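Local atomic coordinates of inclusion membrane protein A (Chlamydia trachomatis, PDB entry 6E7E), a protein that probably drives the homotypic fusion of chlamydial inclusions as a SNARE-like inclusion membrane protein, represented here by its soluble domain. Residues Asn4-Tyr8 / Leu71-Lys75; Asp52-Leu57 / Ile134-Arg139. The protein carries 2 engineered substitutions. All blocks are in the same frame, centred on the assembly; numbering follows the deposited sequence.

Contact 1 (Asn4-Tyr8 / Leu71-Lys75)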
loop_
_atom_site.group_PDB
_atom_site.type_symbol
_atom_site.label_atom_id
_atom_site.label_comp_id
_atom_site.label_asym_id
_atom_site.label_seq_id
_atom_site.Cartn_x
_atom_site.Cartn_y
_atom_site.Cartn_z
ATOM N N ASN A 4 -19.376 -16.459 1.796
ATOM C CA ASN A 4 -19.060 -15.049 2.043
ATOM C C ASN A 4 -18.490 -14.866 3.437
ATOM O O ASN A 4 -17.649 -13.993 3.568
ATOM C CB ASN A 4 -20.252 -14.125 1.797
ATOM C CG ASN A 4 -20.517 -13.958 0.324
ATOM O OD1 ASN A 4 -19.593 -13.735 -0.461
ATOM N ND2 ASN A 4 -21.775 -14.044 -0.057
ATOM N N LEU A 5 -18.871 -15.655 4.423
ATOM C CA LEU A 5 -18.301 -15.464 5.771
ATOM C C LEU A 5 -16.790 -15.728 5.705
ATOM O O LEU A 5 -16.008 -15.012 6.331
ATOM C CB LEU A 5 -18.976 -16.393 6.762
ATOM C CG LEU A 5 -18.409 -16.322 8.172
ATOM C CD1 LEU A 5 -18.421 -14.911 8.733
ATOM C CD2 LEU A 5 -19.182 -17.235 9.092
ATOM N N HIS A 6 -16.366 -16.746 4.960
ATOM C CA HIS A 6 -14.927 -17.075 4.826
ATOM C C HIS A 6 -14.205 -15.996 4.038
ATOM O O HIS A 6 -13.064 -15.645 4.393
ATOM C CB HIS A 6 -14.703 -18.457 4.217
ATOM C CG HIS A 6 -15.030 -19.540 5.176
ATOM N ND1 HIS A 6 -14.054 -20.205 5.897
ATOM C CD2 HIS A 6 -16.219 -20.033 5.572
ATOM C CE1 HIS A 6 -14.635 -21.075 6.702
ATOM N NE2 HIS A 6 -15.969 -20.993 6.514
ATOM N N LEU A 7 -14.823 -15.467 3.017
ATOM C CA LEU A 7 -14.199 -14.358 2.276
ATOM C C LEU A 7 -14.116 -13.121 3.160
ATOM O O LEU A 7 -13.105 -12.401 3.075
ATOM C CB LEU A 7 -14.986 -14.073 0.999
ATOM C CG LEU A 7 -14.941 -15.191 -0.035
ATOM C CD1 LEU A 7 -15.740 -14.823 -1.256
ATOM C CD2 LEU A 7 -13.510 -15.510 -0.450
ATOM N N TYR A 8 -15.116 -12.871 4.006
ATOM C CA TYR A 8 -15.030 -11.767 4.991
ATOM C C TYR A 8 -13.827 -11.975 5.913
ATOM O O TYR A 8 -13.068 -11.028 6.157
ATOM C CB TYR A 8 -16.342 -11.665 5.764
ATOM C CG TYR A 8 -16.269 -10.815 6.997
ATOM C CD1 TYR A 8 -16.288 -9.434 6.917
ATOM C CD2 TYR A 8 -16.081 -11.389 8.241
ATOM C CE1 TYR A 8 -16.174 -8.643 8.050
ATOM C CE2 TYR A 8 -15.958 -10.610 9.376
ATOM C CZ TYR A 8 -15.999 -9.231 9.286
ATOM O OH TYR A 8 -15.893 -8.444 10.395
ATOM N N LEU A 71 -14.855 -4.389 3.732
ATOM C CA LEU A 71 -14.847 -5.108 5.024
ATOM C C LEU A 71 -15.929 -4.471 5.905
ATOM O O LEU A 71 -16.681 -5.183 6.582
ATOM C CB LEU A 71 -13.453 -5.031 5.651
ATOM C CG LEU A 71 -13.310 -5.798 6.945
ATOM C CD1 LEU A 71 -13.359 -7.291 6.657
ATOM C CD2 LEU A 71 -12.024 -5.392 7.634
ATOM N N ASP A 72 -15.971 -3.135 5.938
ATOM C CA ASP A 72 -16.891 -2.387 6.827
ATOM C C ASP A 72 -18.351 -2.611 6.392
ATOM O O ASP A 72 -19.251 -2.409 7.226
ATOM C CB ASP A 72 -16.574 -0.889 6.854
ATOM C CG ASP A 72 -15.283 -0.517 7.571
ATOM O OD1 ASP A 72 -14.757 -1.354 8.333
ATOM O OD2 ASP A 72 -14.820 0.622 7.375
ATOM N N GLU A 73 -18.616 -3.000 5.140
ATOM C CA GLU A 73 -20.000 -3.213 4.647
ATOM C C GLU A 73 -20.550 -4.567 5.095
ATOM O O GLU A 73 -21.755 -4.736 5.017
ATOM C CB GLU A 73 -20.066 -3.106 3.118
ATOM C CG GLU A 73 -19.846 -1.694 2.625
ATOM C CD GLU A 73 -20.858 -0.690 3.136
ATOM O OE1 GLU A 73 -22.028 -1.042 3.208
ATOM O OE2 GLU A 73 -20.464 0.440 3.475
ATOM N N TYR A 74 -19.751 -5.520 5.533
ATOM C CA TYR A 74 -20.267 -6.899 5.711
ATOM C C TYR A 74 -21.310 -7.004 6.830
ATOM O O TYR A 74 -22.311 -7.668 6.601
ATOM C CB TYR A 74 -19.134 -7.868 6.029
ATOM C CG TYR A 74 -19.606 -9.293 6.152
ATOM C CD1 TYR A 74 -19.831 -10.071 5.034
ATOM C CD2 TYR A 74 -19.789 -9.886 7.393
ATOM C CE1 TYR A 74 -20.271 -11.384 5.140
ATOM C CE2 TYR A 74 -20.232 -11.192 7.511
ATOM C CZ TYR A 74 -20.480 -11.950 6.384
ATOM O OH TYR A 74 -20.920 -13.255 6.473
ATOM N N LYS A 75 -21.085 -6.378 7.990
ATOM C CA LYS A 75 -21.817 -6.634 9.268
ATOM C C LYS A 75 -23.339 -6.643 9.085
ATOM O O LYS A 75 -23.978 -7.616 9.521
ATOM C CB LYS A 75 -21.387 -5.609 10.326
ATOM C CG LYS A 75 -19.969 -5.788 10.856
ATOM C CD LYS A 75 -19.580 -4.857 11.994
ATOM C CE LYS A 75 -19.529 -3.390 11.616
ATOM N NZ LYS A 75 -18.571 -3.121 10.518
#
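Leu71, on helix 65-73, meets Tyr8 of the N-terminal helix 4-38 through one methyl: its CD1 lies 3.4 Å from Tyr8 CE1. The two side chains run at about a right angle, and the methyl reaches the ring obliquely while the backbone O of Leu71 lies at the ring edge, in its plane. Leu71 also packs on Leu11, Gln12 and Val15, further along the helix that carries Tyr8.

The main partner of Tyr8 within the two segments comes three residues later: Tyr74 stacks on Tyr8 in an offset (parallel-displaced) arrangement, with ring centroids 4.4 Å apart and planes inclined by 21°. Both tyrosines hold CG opposite the backbone N (chi1 166° for Tyr8 and -177° for Tyr74), which sends each ring out across the gap to the other segment. The overlap involves the inner ends of the rings: Tyr8 CD1 comes within 3.4 Å of Tyr74 CB, and Tyr74 CD2 stands above the Tyr8 face near its rim. In return, Tyr8 CB sits almost squarely over the Tyr74 ring, 3.9 Å from its centroid, a CH-pi contact. The far end of Tyr74 carries on along helix 4-38, where its OH lies 3.5 Å from Leu5 CA and the ring comes obliquely against Asn4 O. Arg82 of helix 79-82 touches both Asn4 and Tyr74.

No hydrogen bond or salt bridge joins residues 4-8 to 71-75. Between these two segments the contact, at the surface of this largely helical domain, therefore rests on ring stacking and apolar packing, and the two tyrosines account for most of the surface they bury.

Contact 2 (Asp52-Leu57 / Ile134-Arg139); sequences DFYSCL and IRDSLR
The Phe53 ring takes Arg135 CB over one face, a CH-pi contact 4.1 Å from CB to the ring centroid, and has Ile134 CG2 and Leu138 CD2 near its plane at the edge. The guanidinium of Arg135 is met at its edge by Asp52 and Asp136, and Arg135 CD lies over one face of the Arg139 guanidinium. This is parallel helix packing within an all-helical domain: the local axes of 52-57 and 134-139 run 7° apart at a distance of 10.6 Å.

A salt-bridge network borders the apolar layer. Arg135 NH1 donates to Asp52 OD2 at 2.9 Å, nearly in line with the C-O bond, although the planes of the two groups are 50° apart. From the other side of the guanidinium, NE and NH2 both grip Asp136 OD1; the chain bends at chi3 (65°), turning the head to serve both acids. These bonds should restrict its rotation. Arg139 NH2 adds a long salt bridge to Asp52 OD1.

Deeper in, Phe53 stacks on Phe32 of helix 4-38. Leu138 also packs on Leu100, and its CD2 presses tightly on Leu57 CD2, at 3.5 Å.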
loop_
_atom_site.group_PDB
_atom_site.type_symbol
_atom_site.label_atom_id
_atom_site.label_comp_id
_atom_site.label_asym_id
_atom_site.label_seq_id
_atom_site.Cartn_x
_atom_site.Cartn_y
_atom_site.Cartn_z
ATOM N N ASP A 52 11.703 10.609 -4.195
ATOM C CA ASP A 52 10.751 9.734 -4.918
ATOM C C ASP A 52 10.053 8.772 -3.961
ATOM O O ASP A 52 8.841 8.517 -4.124
ATOM C CB ASP A 52 11.454 8.912 -6.000
ATOM C CG ASP A 52 11.995 9.665 -7.179
ATOM O OD1 ASP A 52 11.543 10.800 -7.403
ATOM O OD2 ASP A 52 12.849 9.077 -7.858
ATOM N N PHE A 53 10.754 8.206 -2.993
ATOM C CA PHE A 53 10.063 7.361 -1.999
ATOM C C PHE A 53 9.059 8.195 -1.218
ATOM O O PHE A 53 7.943 7.741 -0.952
ATOM C CB PHE A 53 11.045 6.716 -1.042
ATOM C CG PHE A 53 11.672 5.471 -1.585
ATOM C CD1 PHE A 53 10.953 4.310 -1.597
ATOM C CD2 PHE A 53 12.944 5.456 -2.105
ATOM C CE1 PHE A 53 11.487 3.143 -2.096
ATOM C CE2 PHE A 53 13.474 4.283 -2.594
ATOM C CZ PHE A 53 12.757 3.119 -2.571
ATOM N N TYR A 54 9.436 9.404 -0.838
ATOM C CA TYR A 54 8.523 10.274 -0.078
ATOM C C TYR A 54 7.237 10.468 -0.889
ATOM O O TYR A 54 6.123 10.314 -0.388
ATOM C CB TYR A 54 9.161 11.609 0.283
ATOM C CG TYR A 54 8.235 12.387 1.195
ATOM C CD1 TYR A 54 8.102 12.017 2.533
ATOM C CD2 TYR A 54 7.416 13.385 0.729
ATOM C CE1 TYR A 54 7.206 12.636 3.386
ATOM C CE2 TYR A 54 6.531 14.034 1.567
ATOM C CZ TYR A 54 6.419 13.654 2.893
ATOM O OH TYR A 54 5.526 14.286 3.704
ATOM N N SER A 55 7.401 10.808 -2.152
ATOM C CA SER A 55 6.280 11.152 -3.050
ATOM C C SER A 55 5.423 9.920 -3.348
ATOM O O SER A 55 4.178 10.014 -3.314
ATOM C CB SER A 55 6.827 11.774 -4.314
ATOM O OG SER A 55 7.397 13.044 -4.044
ATOM N N CYS A 56 6.027 8.778 -3.657
ATOM C CA CYS A 56 5.227 7.634 -4.130
ATOM C C CYS A 56 4.464 7.015 -2.952
ATOM O O CYS A 56 3.440 6.344 -3.184
ATOM C CB CYS A 56 6.056 6.640 -4.926
ATOM S SG CYS A 56 7.007 5.510 -3.916
ATOM N N LEU A 57 4.878 7.259 -1.717
ATOM C CA LEU A 57 4.192 6.710 -0.520
ATOM C C LEU A 57 3.123 7.675 0.017
ATOM O O LEU A 57 2.338 7.249 0.870
ATOM C CB LEU A 57 5.237 6.342 0.528
ATOM C CG LEU A 57 6.171 5.216 0.104
ATOM C CD1 LEU A 57 7.208 4.944 1.173
ATOM C CD2 LEU A 57 5.402 3.942 -0.192
ATOM N N ILE A 134 13.970 -0.870 -5.901
ATOM C CA ILE A 134 12.845 -1.033 -4.957
ATOM C C ILE A 134 11.778 0.022 -5.223
ATOM O O ILE A 134 10.586 -0.298 -5.196
ATOM C CB ILE A 134 13.335 -0.992 -3.503
ATOM C CG1 ILE A 134 14.250 -2.182 -3.234
ATOM C CG2 ILE A 134 12.147 -0.952 -2.557
ATOM C CD1 ILE A 134 15.039 -2.025 -1.974
ATOM N N ARG A 135 12.164 1.274 -5.458
ATOM C CA ARG A 135 11.182 2.321 -5.794
ATOM C C ARG A 135 10.337 1.863 -6.974
ATOM O O ARG A 135 9.095 1.993 -6.924
ATOM C CB ARG A 135 11.931 3.601 -6.132
ATOM C CG ARG A 135 11.069 4.723 -6.697
ATOM C CD ARG A 135 11.895 5.690 -7.538
ATOM N NE ARG A 135 12.453 5.087 -8.741
ATOM C CZ ARG A 135 13.482 5.550 -9.450
ATOM N NH1 ARG A 135 14.016 6.732 -9.176
ATOM N NH2 ARG A 135 13.957 4.854 -10.463
ATOM N N ASP A 136 10.971 1.360 -8.014
ATOM C CA ASP A 136 10.213 0.939 -9.215
ATOM C C ASP A 136 9.255 -0.211 -8.891
ATOM O O ASP A 136 8.101 -0.202 -9.336
ATOM C CB ASP A 136 11.166 0.528 -10.323
ATOM C CG ASP A 136 12.021 1.629 -10.906
ATOM O OD1 ASP A 136 11.764 2.815 -10.589
ATOM O OD2 ASP A 136 12.939 1.269 -11.670
ATOM N N SER A 137 9.699 -1.164 -8.088
ATOM C CA SER A 137 8.872 -2.315 -7.708
ATOM C C SER A 137 7.685 -1.853 -6.866
ATOM O O SER A 137 6.544 -2.287 -7.103
ATOM C CB SER A 137 9.714 -3.306 -6.990
ATOM O OG SER A 137 8.934 -4.433 -6.693
ATOM N N LEU A 138 7.947 -1.003 -6.002
ATOM C CA LEU A 138 6.930 -0.498 -5.075
ATOM C C LEU A 138 5.879 0.314 -5.814
ATOM O O LEU A 138 4.694 0.177 -5.527
ATOM C CB LEU A 138 7.621 0.352 -4.026
ATOM C CG LEU A 138 6.711 1.022 -3.012
ATOM C CD1 LEU A 138 6.007 -0.045 -2.223
ATOM C CD2 LEU A 138 7.487 1.902 -2.042
ATOM N N ARG A 139 6.307 1.176 -6.758
ATOM C CA ARG A 139 5.367 1.927 -7.608
ATOM C C ARG A 139 4.470 0.936 -8.338
ATOM O O ARG A 139 3.252 1.174 -8.425
ATOM C CB ARG A 139 6.133 2.794 -8.599
ATOM C CG ARG A 139 6.631 4.095 -8.009
ATOM C CD ARG A 139 7.449 4.837 -9.020
ATOM N NE ARG A 139 7.701 6.203 -8.600
ATOM C CZ ARG A 139 8.657 6.958 -9.100
ATOM N NH1 ARG A 139 9.462 6.480 -10.031
ATOM N NH2 ARG A 139 8.826 8.189 -8.658
#

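Contacts 1 and 2 lie on opposite sides of the chain's centre, with their own centres 31 Å apart and their nearest atoms about 20 Å apart, so neither touches the other. Their segments alternate along the sequence: helix 4-38 leads into helix 44-57, which is followed by helix 65-73, while helix 125-165 comes much later. Helix 4-38 connects the two regions physically, since it supplies the first segment of contact 1 and, further on, Leu25, Gln29 and Phe32 beside contact 2. Helix 125-165 also spans both, with Arg160 forming a salt bridge to Glu73. Contact 1 is peripheral and uncharged across its interface, whereas contact 2 combines buried apolar packing with ion pairs.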